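Local coordinates for protein MxaA (Stigmatella aurantiaca, PDB 4W4T) that acts as the terminal reductase domain of a polyketide/non-ribosomal peptide assembly line for myxalamid, using NADPH in a Rossmann fold, at residues A[61-66]-A[70-75]. Residues are numbered along the deposited sequence; the frame is centred on the assembly and turned at random.
Sequences TGATGF and FLLEEL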
loop_
_atom_site.group_PDB
_atom_site.type_symbol
_atom_site.label_atom_id
_atom_site.label_comp_id
_atom_site.label_asym_id
_atom_site.label_seq_id
_atom_site.Cartn_x
_atom_site.Cartn_y
_atom_site.Cartn_z
ATOM N N THR A 61 18.061 -5.782 -21.670
ATOM C CA THR A 61 17.723 -5.281 -20.355
ATOM C C THR A 61 16.519 -6.074 -19.837
ATOM O O THR A 61 15.621 -6.458 -20.604
ATOM C CB THR A 61 17.414 -3.748 -20.357
ATOM O OG1 THR A 61 16.293 -3.466 -21.196
ATOM C CG2 THR A 61 18.602 -2.955 -20.866
ATOM N N GLY A 62 16.512 -6.322 -18.535
ATOM C CA GLY A 62 15.370 -6.929 -17.888
ATOM C C GLY A 62 15.485 -8.435 -17.757
ATOM O O GLY A 62 14.480 -9.102 -17.513
ATOM N N ALA A 63 16.703 -8.967 -17.879
ATOM C CA ALA A 63 16.917 -10.410 -17.765
ATOM C C ALA A 63 16.523 -10.994 -16.405
ATOM O O ALA A 63 16.358 -12.215 -16.284
ATOM C CB ALA A 63 18.376 -10.754 -18.067
ATOM N N THR A 64 16.373 -10.157 -15.383
ATOM C CA THR A 64 16.021 -10.671 -14.061
ATOM C C THR A 64 14.512 -10.620 -13.777
ATOM O O THR A 64 14.078 -10.953 -12.674
ATOM C CB THR A 64 16.759 -9.912 -12.920
ATOM O OG1 THR A 64 16.381 -8.533 -12.927
ATOM C CG2 THR A 64 18.285 -10.015 -13.084
ATOM N N GLY A 65 13.722 -10.211 -14.767
ATOM C CA GLY A 65 12.273 -10.166 -14.605
ATOM C C GLY A 65 11.591 -11.372 -15.247
ATOM O O GLY A 65 12.255 -12.306 -15.673
ATOM N N PHE A 66 10.262 -11.340 -15.326
ATOM C CA PHE A 66 9.487 -12.501 -15.780
ATOM C C PHE A 66 9.575 -12.659 -17.297
ATOM O O PHE A 66 10.134 -13.645 -17.784
ATOM C CB PHE A 66 8.028 -12.363 -15.304
ATOM C CG PHE A 66 7.107 -13.449 -15.802
ATOM C CD1 PHE A 66 7.398 -14.790 -15.576
ATOM C CD2 PHE A 66 5.931 -13.121 -16.460
ATOM C CE1 PHE A 66 6.537 -15.793 -16.022
ATOM C CE2 PHE A 66 5.072 -14.116 -16.915
ATOM C CZ PHE A 66 5.378 -15.450 -16.696
ATOM N N PHE A 70 12.235 -15.371 -20.267
ATOM C CA PHE A 70 11.828 -16.099 -21.459
ATOM C C PHE A 70 12.453 -15.495 -22.701
ATOM O O PHE A 70 12.892 -16.211 -23.597
ATOM C CB PHE A 70 10.292 -16.133 -21.557
ATOM C CG PHE A 70 9.654 -16.930 -20.465
ATOM C CD1 PHE A 70 9.426 -16.369 -19.218
ATOM C CD2 PHE A 70 9.319 -18.258 -20.672
ATOM C CE1 PHE A 70 8.859 -17.108 -18.198
ATOM C CE2 PHE A 70 8.749 -19.010 -19.663
ATOM C CZ PHE A 70 8.511 -18.442 -18.424
ATOM N N LEU A 71 12.522 -14.167 -22.741
ATOM C CA LEU A 71 13.201 -13.476 -23.826
ATOM C C LEU A 71 14.672 -13.896 -23.888
ATOM O O LEU A 71 15.212 -14.140 -24.962
ATOM C CB LEU A 71 13.075 -11.960 -23.635
ATOM C CG LEU A 71 13.236 -11.002 -24.812
ATOM C CD1 LEU A 71 12.478 -11.496 -26.041
ATOM C CD2 LEU A 71 12.720 -9.611 -24.392
ATOM N N LEU A 72 15.319 -14.002 -22.738
ATOM C CA LEU A 72 16.726 -14.406 -22.753
ATOM C C LEU A 72 16.872 -15.823 -23.304
ATOM O O LEU A 72 17.686 -16.077 -24.201
ATOM C CB LEU A 72 17.333 -14.318 -21.364
ATOM C CG LEU A 72 18.772 -14.832 -21.282
ATOM C CD1 LEU A 72 19.651 -14.185 -22.349
ATOM C CD2 LEU A 72 19.330 -14.611 -19.890
ATOM N N GLU A 73 16.060 -16.738 -22.789
ATOM C CA GLU A 73 16.171 -18.131 -23.188
ATOM C C GLU A 73 15.830 -18.264 -24.677
ATOM O O GLU A 73 16.502 -18.992 -25.426
ATOM C CB GLU A 73 15.282 -18.996 -22.287
ATOM C CG GLU A 73 15.512 -20.500 -22.402
ATOM C CD GLU A 73 14.756 -21.105 -23.561
ATOM O OE1 GLU A 73 13.819 -20.437 -24.053
ATOM O OE2 GLU A 73 15.090 -22.240 -23.978
ATOM N N GLU A 74 14.845 -17.500 -25.131
ATOM C CA GLU A 74 14.483 -17.514 -26.539
ATOM C C GLU A 74 15.576 -16.926 -27.441
ATOM O O GLU A 74 15.816 -17.426 -28.541
ATOM C CB GLU A 74 13.167 -16.766 -26.748
ATOM C CG GLU A 74 12.621 -16.860 -28.163
ATOM C CD GLU A 74 11.292 -17.587 -28.222
ATOM O OE1 GLU A 74 10.580 -17.613 -27.189
ATOM O OE2 GLU A 74 10.958 -18.111 -29.302
ATOM N N LEU A 75 16.242 -15.865 -26.993
ATOM C CA LEU A 75 17.312 -15.264 -27.789
ATOM C C LEU A 75 18.508 -16.211 -27.954
ATOM O O LEU A 75 19.146 -16.236 -29.007
ATOM C CB LEU A 75 17.777 -13.940 -27.150
ATOM C CG LEU A 75 16.848 -12.737 -27.370
ATOM C CD1 LEU A 75 17.303 -11.563 -26.512
ATOM C CD2 LEU A 75 16.778 -12.325 -28.827
#
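Ala63 and Leu72 bring the two backbones together, with CA atoms 6.4 Å apart, where the loop 61-66 makes a type I turn from Gly62 to Gly65, closed by Gly65 N to Gly62 O at 3.1 Å, and enters the helix with Gly65 as N-cap. Their side chains meet loosely, Leu72 CD2 lying 4.4 Å from Ala63 CB. At the start of helix 66-78, Phe66 and Phe70, four residues apart, form an offset edge-to-face pair: the centroids are 5.4 Å apart, the planes stand at 79°, and the edge of Phe70 is directed at the face of Phe66. The touching atoms are the two CE1 carbons, 3.4 Å apart. With CG beside its own backbone N (chi1 -66°), Phe70 swings back toward the helix start, where Phe66 O lies at the ring edge, in its plane, 3.2 Å from Phe70 CD1. Cutting Phe70 back to an alanine is likely to leave the Phe66 ring without its edge-on partner and open a gap between Phe66 and helix 287-298. Gly62-Gly65 belong to the glycine-rich turn of the Rossmann fold, and Thr64, Gly65 and Phe66 are NADPH-binding residues, although no NADPH is bound to this chain here. The turn joins strand 57-61 to helix 66-78: Ala63 and Leu72 pack on strand 82-87, Leu72 also on helix 92-105, while Phe66 and Phe70 lean on helix 287-298.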